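Local coordinates for predicted protein (PDB 4MEA) that catalyses the hydrolysis of epoxides as a secreted alpha/beta hydrolase of the Cif type, and is considered a virulence factor of Acinetobacter, at residues Lys35-Lys40 with Met73-Met78; Pro93-Ser98 with Leu236-Gly241; Leu143-Gln148 with Glu254-Asn259. One frame throughout, in Å; residues are numbered along the deposited sequence.

Contact 1: Lys35-Lys40 with Met73-Met78; sequences KGLSSK and MWEPVM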
# COMPACT_ATOMS: atom_id res chain seq x y z
N LYS A 35 -27.10 27.05 10.32
CA LYS A 35 -28.51 27.40 10.42
C LYS A 35 -29.21 27.03 9.11
O LYS A 35 -28.71 27.34 8.02
CB LYS A 35 -28.70 28.89 10.70
CG LYS A 35 -30.16 29.29 10.89
CD LYS A 35 -30.36 30.79 10.75
CE LYS A 35 -30.18 31.24 9.31
NZ LYS A 35 -30.47 32.70 9.14
N GLY A 36 -30.36 26.37 9.22
CA GLY A 36 -31.07 25.89 8.05
C GLY A 36 -30.99 24.38 7.93
O GLY A 36 -31.81 23.74 7.29
N LEU A 37 -29.98 23.80 8.58
CA LEU A 37 -29.73 22.36 8.49
C LEU A 37 -30.13 21.66 9.78
O LEU A 37 -29.98 22.20 10.87
CB LEU A 37 -28.25 22.10 8.17
CG LEU A 37 -27.77 22.75 6.86
CD1 LEU A 37 -26.28 22.47 6.58
CD2 LEU A 37 -28.63 22.28 5.71
N SER A 38 -30.65 20.44 9.64
CA SER A 38 -31.00 19.66 10.81
C SER A 38 -30.31 18.31 10.78
O SER A 38 -30.26 17.67 9.73
CB SER A 38 -32.52 19.47 10.88
OG SER A 38 -33.18 20.71 10.73
N SER A 39 -29.78 17.90 11.93
CA SER A 39 -29.15 16.60 12.10
C SER A 39 -30.18 15.58 12.58
O SER A 39 -30.88 15.82 13.56
CB SER A 39 -28.00 16.70 13.10
OG SER A 39 -27.48 15.43 13.42
N LYS A 40 -30.28 14.46 11.89
CA LYS A 40 -31.27 13.44 12.22
C LYS A 40 -30.70 12.05 12.03
O LYS A 40 -29.63 11.89 11.45
CB LYS A 40 -32.49 13.59 11.31
CG LYS A 40 -33.20 14.92 11.42
CD LYS A 40 -34.45 14.92 10.57
CE LYS A 40 -35.10 16.29 10.56
NZ LYS A 40 -36.41 16.25 9.85
N MET A 73 -18.59 17.24 4.46
CA MET A 73 -17.86 17.70 3.28
C MET A 73 -18.79 18.44 2.33
O MET A 73 -18.35 19.26 1.53
CB MET A 73 -17.17 16.54 2.54
CG MET A 73 -18.12 15.55 1.83
SD MET A 73 -17.24 14.58 0.57
CE MET A 73 -17.11 15.77 -0.78
N TRP A 74 -20.08 18.18 2.45
CA TRP A 74 -21.05 18.76 1.52
C TRP A 74 -21.66 20.09 2.00
O TRP A 74 -22.31 20.78 1.22
CB TRP A 74 -22.17 17.76 1.25
CG TRP A 74 -21.69 16.44 0.69
CD1 TRP A 74 -21.71 15.22 1.33
CD2 TRP A 74 -21.14 16.20 -0.61
NE1 TRP A 74 -21.20 14.25 0.49
CE2 TRP A 74 -20.85 14.82 -0.70
CE3 TRP A 74 -20.87 17.02 -1.71
CZ2 TRP A 74 -20.29 14.25 -1.85
CZ3 TRP A 74 -20.33 16.45 -2.85
CH2 TRP A 74 -20.04 15.08 -2.91
N GLU A 75 -21.42 20.46 3.25
CA GLU A 75 -22.13 21.59 3.86
C GLU A 75 -22.20 22.88 3.01
O GLU A 75 -23.27 23.46 2.86
CB GLU A 75 -21.58 21.90 5.26
CG GLU A 75 -22.47 22.86 6.07
CD GLU A 75 -21.92 23.17 7.45
OE1 GLU A 75 -20.69 23.18 7.62
OE2 GLU A 75 -22.73 23.38 8.38
N PRO A 76 -21.06 23.33 2.46
CA PRO A 76 -21.15 24.58 1.71
C PRO A 76 -22.04 24.47 0.46
O PRO A 76 -22.72 25.44 0.12
CB PRO A 76 -19.69 24.90 1.34
CG PRO A 76 -18.93 23.64 1.59
CD PRO A 76 -19.67 22.88 2.64
N VAL A 77 -22.05 23.31 -0.19
CA VAL A 77 -22.91 23.09 -1.34
C VAL A 77 -24.37 23.00 -0.91
O VAL A 77 -25.26 23.53 -1.59
CB VAL A 77 -22.55 21.78 -2.09
CG1 VAL A 77 -23.46 21.60 -3.31
CG2 VAL A 77 -21.08 21.79 -2.50
N MET A 78 -24.61 22.34 0.21
CA MET A 78 -25.95 22.22 0.77
C MET A 78 -26.53 23.60 1.05
O MET A 78 -27.68 23.87 0.72
CB MET A 78 -25.90 21.40 2.06
CG MET A 78 -25.59 19.93 1.84
SD MET A 78 -25.35 19.05 3.39
CE MET A 78 -27.03 18.78 3.99
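Leu-37 of strand 37-44 comes alongside the N-terminal part of helix 75-81 with a backbone separation of 8.6 Å between its CA and that of Met-78, so that side chains alone bridge the gap. Within the helical segment, Met-78 N bonds back to Trp-74 O, 3.0 Å. No hydrogen bond joins the two segments, and of the 132 Å² they bury together, Leu-37 supplies more than half.

Its isobutyl end divides between two partners. With CG beside the backbone N (chi1 -59°), the side chain reaches toward the helix and puts one methyl on each: CD1 lies 3.9 Å from Glu-75 CG, and CD2 lies 4.2 Å from Met-78 CE. Glu-75 contributes its aliphatic stem. Its CG is anti to the backbone N (chi1 -168°) and the chain runs straight on beyond, crossing the leucine at a slant. The carboxylate is a lesser neighbour of the same methyl, OE2 being 4.1 Å from Leu-37 CD1. The polar work of this group lies just outside the two segments: OE1 forms a salt bridge with Lys-72, while OE2 accepts from the backbone N of Ala-34. The same side chain thus bonds to the backbone at Ala-34 and touches Leu-37 with its stem.

Met-78 presents its terminal methyl, CE, to Leu-37 CD2, and Val-52 of strand 47-54 touches both Leu-37 and Met-78. Met-82 adds to the apolar surroundings of the leucine. Strand 37-44 is the outermost strand at one end of the mixed sheet, antiparallel to strand 47-54. Helix 75-81 is the connection between strands 61-64 and 87-90 in this sheet, whose eight strands, in the order 1-2-4-3-5-6-7-8 with the second antiparallel, are those of the canonical alpha/beta hydrolase fold.

Contact 2: Pro93-Ser98 with Leu236-Gly241; sequences PGLGQS and LKAAFG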
# COMPACT_ATOMS: atom_id res chain seq x y z
N PRO A 93 -22.82 4.02 5.91
CA PRO A 93 -22.90 3.00 6.96
C PRO A 93 -21.54 2.80 7.65
O PRO A 93 -20.52 2.60 6.98
CB PRO A 93 -23.30 1.74 6.19
CG PRO A 93 -24.10 2.27 5.02
CD PRO A 93 -23.40 3.56 4.63
N GLY A 94 -21.54 2.87 8.98
CA GLY A 94 -20.32 2.69 9.75
C GLY A 94 -19.51 3.95 9.99
O GLY A 94 -18.76 4.03 10.97
N LEU A 95 -19.63 4.93 9.10
CA LEU A 95 -18.81 6.14 9.14
C LEU A 95 -19.54 7.35 9.72
O LEU A 95 -20.77 7.34 9.86
CB LEU A 95 -18.27 6.46 7.74
CG LEU A 95 -17.51 5.29 7.12
CD1 LEU A 95 -16.89 5.69 5.79
CD2 LEU A 95 -16.45 4.78 8.09
N GLY A 96 -18.79 8.40 10.04
CA GLY A 96 -19.39 9.58 10.64
C GLY A 96 -20.17 9.15 11.87
O GLY A 96 -19.63 8.47 12.74
N GLN A 97 -21.45 9.53 11.94
CA GLN A 97 -22.28 9.14 13.08
C GLN A 97 -23.24 7.98 12.76
O GLN A 97 -24.14 7.67 13.56
CB GLN A 97 -23.03 10.35 13.63
CG GLN A 97 -22.08 11.40 14.17
CD GLN A 97 -22.77 12.69 14.56
OE1 GLN A 97 -23.35 12.79 15.65
NE2 GLN A 97 -22.72 13.68 13.68
N SER A 98 -23.04 7.34 11.61
CA SER A 98 -23.81 6.15 11.27
C SER A 98 -23.23 4.91 11.94
O SER A 98 -22.02 4.80 12.10
CB SER A 98 -23.84 5.94 9.75
OG SER A 98 -24.60 6.94 9.10
N LEU A 236 -12.55 3.06 12.08
CA LEU A 236 -11.56 2.59 11.12
C LEU A 236 -11.92 1.21 10.61
O LEU A 236 -11.79 0.94 9.41
CB LEU A 236 -10.17 2.59 11.74
CG LEU A 236 -9.63 3.99 12.01
CD1 LEU A 236 -8.41 3.92 12.91
CD2 LEU A 236 -9.31 4.72 10.69
N LYS A 237 -12.37 0.33 11.50
CA LYS A 237 -12.79 -1.00 11.06
C LYS A 237 -13.87 -0.91 9.97
O LYS A 237 -13.79 -1.59 8.94
CB LYS A 237 -13.29 -1.84 12.23
CG LYS A 237 -13.56 -3.30 11.87
CD LYS A 237 -14.10 -4.07 13.07
CE LYS A 237 -14.23 -5.56 12.75
NZ LYS A 237 -14.44 -6.39 13.97
N ALA A 238 -14.88 -0.08 10.20
CA ALA A 238 -15.94 0.14 9.21
C ALA A 238 -15.38 0.70 7.90
O ALA A 238 -15.67 0.20 6.82
CB ALA A 238 -16.98 1.08 9.78
N ALA A 239 -14.58 1.76 8.00
CA ALA A 239 -13.97 2.34 6.80
C ALA A 239 -13.26 1.27 5.98
O ALA A 239 -13.41 1.19 4.76
CB ALA A 239 -12.99 3.44 7.19
N PHE A 240 -12.47 0.43 6.64
CA PHE A 240 -11.67 -0.52 5.89
C PHE A 240 -12.50 -1.74 5.47
O PHE A 240 -12.09 -2.52 4.60
CB PHE A 240 -10.37 -0.86 6.64
CG PHE A 240 -9.51 0.36 6.95
CD1 PHE A 240 -9.36 1.37 6.01
CD2 PHE A 240 -8.90 0.51 8.18
CE1 PHE A 240 -8.59 2.50 6.29
CE2 PHE A 240 -8.14 1.64 8.47
CZ PHE A 240 -7.98 2.63 7.52
N GLY A 241 -13.71 -1.88 6.03
CA GLY A 241 -14.63 -2.88 5.50
C GLY A 241 -14.97 -2.62 4.03
O GLY A 241 -15.11 -3.57 3.25
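Gly-94 meets Ala-238 at a CA to CA distance of 5.1 Å, a close approach between two parts of an alpha/beta hydrolase fold: the loop after strand 87-90 and helix 233-244, which is probably part of the cap, in epoxide hydrolases of this fold inserted between the strands that correspond to 151-157 and 267-272.

The tight part is the Gly-94 and Leu-95 side of the loop. Ala-238 points its methyl at the glycine, with CB 3.7 Å from Gly-94 CA and 3.6 Å from Gly-94 O. Since Gly-94 carries no side chain, the methyl can rest directly on its backbone. One residue on, Leu-95 extends a single branch to the helix. Its CG is anti to the carbonyl carbon (chi1 -55°), and CD2 settles over the helix backbone between the two alanines, 4.1 Å from Ala-238 CB. All four touching residues are buried, and methyl groups meet backbone and each other with no hydrogen bond between the segments.

Polar links come from neighbouring positions on the helix: Lys-235 NZ bonds to both Gly-94 O and Gly-96 O, and Tyr-242 OH to Pro-93 O. A type II' turn from Leu-95 to Ser-98, closed by Ser-98 N to Leu-95 O at 2.9 Å, carries the chain away from the helix. The looser, solvent side of the loop is at Gln-97, partly exposed and bonded to Tyr-33 OH. On the helix, Lys-237 marks the exposed side and leads its amine away from the loop. Leu-95 CD2 stands 3.6 Å from Ala-239 N and 3.8 Å from Ala-239 CB.

Contact 3: Leu143-Gln148 with Glu254-Asn259; sequences LVANNQ and EALLAN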
# COMPACT_ATOMS: atom_id res chain seq x y z
N LEU A 143 -27.18 1.14 -6.40
CA LEU A 143 -28.29 2.04 -6.07
C LEU A 143 -28.71 2.86 -7.30
O LEU A 143 -29.89 2.89 -7.67
CB LEU A 143 -27.91 2.97 -4.91
CG LEU A 143 -29.00 3.92 -4.38
CD1 LEU A 143 -28.76 4.24 -2.91
CD2 LEU A 143 -29.08 5.20 -5.20
N VAL A 144 -27.74 3.51 -7.92
CA VAL A 144 -28.01 4.35 -9.09
C VAL A 144 -28.49 3.54 -10.30
O VAL A 144 -29.49 3.89 -10.93
CB VAL A 144 -26.78 5.19 -9.47
CG1 VAL A 144 -27.01 5.91 -10.80
CG2 VAL A 144 -26.46 6.19 -8.36
N ALA A 145 -27.77 2.48 -10.63
CA ALA A 145 -28.10 1.64 -11.78
C ALA A 145 -29.48 0.97 -11.66
O ALA A 145 -30.20 0.85 -12.64
CB ALA A 145 -27.03 0.59 -12.01
N ASN A 146 -29.84 0.54 -10.45
CA ASN A 146 -31.11 -0.15 -10.26
C ASN A 146 -32.31 0.78 -10.05
O ASN A 146 -33.45 0.33 -10.01
CB ASN A 146 -31.02 -1.13 -9.09
CG ASN A 146 -30.22 -2.36 -9.43
OD1 ASN A 146 -30.22 -2.80 -10.58
ND2 ASN A 146 -29.53 -2.91 -8.44
N ASN A 147 -32.04 2.08 -9.91
CA ASN A 147 -33.10 3.04 -9.62
C ASN A 147 -33.12 4.22 -10.57
O ASN A 147 -33.43 5.35 -10.19
CB ASN A 147 -33.02 3.53 -8.17
CG ASN A 147 -33.27 2.41 -7.18
OD1 ASN A 147 -34.42 2.08 -6.89
ND2 ASN A 147 -32.19 1.83 -6.64
N GLN A 148 -32.78 3.97 -11.83
CA GLN A 148 -32.79 5.03 -12.82
C GLN A 148 -34.22 5.46 -13.11
O GLN A 148 -35.10 4.63 -13.35
CB GLN A 148 -32.07 4.57 -14.09
CG GLN A 148 -30.61 4.30 -13.82
CD GLN A 148 -29.86 3.88 -15.05
OE1 GLN A 148 -29.54 4.70 -15.90
NE2 GLN A 148 -29.59 2.58 -15.16
N GLU A 254 -19.58 -5.27 -12.19
CA GLU A 254 -19.31 -5.89 -13.49
C GLU A 254 -20.55 -6.66 -13.97
O GLU A 254 -20.86 -6.68 -15.16
CB GLU A 254 -18.10 -6.82 -13.39
CG GLU A 254 -16.77 -6.08 -13.25
CD GLU A 254 -16.35 -5.36 -14.53
OE1 GLU A 254 -16.76 -5.80 -15.62
OE2 GLU A 254 -15.60 -4.37 -14.44
N ALA A 255 -21.24 -7.30 -13.03
CA ALA A 255 -22.45 -8.04 -13.37
C ALA A 255 -23.54 -7.10 -13.87
O ALA A 255 -24.23 -7.40 -14.84
CB ALA A 255 -22.94 -8.85 -12.16
N LEU A 256 -23.69 -5.95 -13.22
CA LEU A 256 -24.65 -4.94 -13.67
C LEU A 256 -24.28 -4.43 -15.06
O LEU A 256 -25.14 -4.32 -15.93
CB LEU A 256 -24.73 -3.78 -12.67
CG LEU A 256 -25.37 -4.11 -11.31
CD1 LEU A 256 -25.06 -3.02 -10.29
CD2 LEU A 256 -26.87 -4.31 -11.45
N LEU A 257 -23.01 -4.11 -15.27
CA LEU A 257 -22.58 -3.61 -16.58
C LEU A 257 -22.82 -4.65 -17.67
O LEU A 257 -23.19 -4.31 -18.79
CB LEU A 257 -21.11 -3.19 -16.56
CG LEU A 257 -20.69 -2.09 -15.58
CD1 LEU A 257 -19.25 -1.69 -15.83
CD2 LEU A 257 -21.61 -0.88 -15.71
N ALA A 258 -22.61 -5.92 -17.34
CA ALA A 258 -22.80 -7.01 -18.30
C ALA A 258 -24.29 -7.28 -18.60
O ALA A 258 -24.64 -7.73 -19.69
CB ALA A 258 -22.11 -8.28 -17.82
N ASN A 259 -25.15 -7.01 -17.63
CA ASN A 259 -26.59 -7.15 -17.84
C ASN A 259 -27.24 -5.87 -18.36
O ASN A 259 -28.40 -5.59 -18.07
CB ASN A 259 -27.30 -7.57 -16.55
CG ASN A 259 -27.30 -9.08 -16.36
OD1 ASN A 259 -28.09 -9.79 -16.99
ND2 ASN A 259 -26.44 -9.57 -15.48
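Leu-256 has the largest share of the interface, 52 Å² of the roughly 100 Å² buried by both segments, and its two methyls go to different residues. CD2 sits 3.8 Å from Asn-146 OD1, and CD1 is 4.5 Å from Ala-145 CB, a long apolar contact. The helices themselves stay apart: Ala-145 and Leu-256 are the nearest backbone pair, with 7.7 Å between their CA atoms.

Asn-146, an exposed residue with 25 Å² buried here, reaches in from the solvent side. Its CG lies beside the backbone N (chi1 -74°), which brings the amide round to Leu-256, and the two side chains cross at about a right angle. The contact is van der Waals only, as a methyl offers OD1 no hydrogen-bond donor. Leu-256 also rests on Tyr-141 and Pro-142, one turn earlier on helix 136-146.

In alpha/beta hydrolases the helix after strand 128-133 is the one that follows the nucleophile elbow; here its far end meets helix 246-258, the last helix before strand 267-272.

Ala-145, at 22 Å², points its CB toward the leucine while its carbonyl serves the chain that follows. Gln-148 NE2 donates to Ala-145 O at 3.1 Å, nearly straight (167°) and on a lone pair in the carbonyl plane. The same amide also bonds to Lys-262 O, and its OE1 accepts from Thr-264 N and Ile-265 N.

Contact 1 closes along the chain before contacts 2 and 3 open, whereas these two interleave, segments 93-98, 143-148, 236-241 and 254-259 coming in that order. Contacts 2 and 3 use consecutive helices, 233-244 and 246-258, both lying between strands 151-157 and 267-272. Their centres are 24 Å apart, against 20 Å between contacts 1 and 2 and 30 Å between contacts 1 and 3. No two contacts touch; the nearest atoms of contacts 1 and 2 are about 5 Å apart. Contact 1 thus packs the edge of the central sheet, contact 2 probably joins the cap to the core loop, and contact 3 packs two helices, 136-146 and 246-258, at another place.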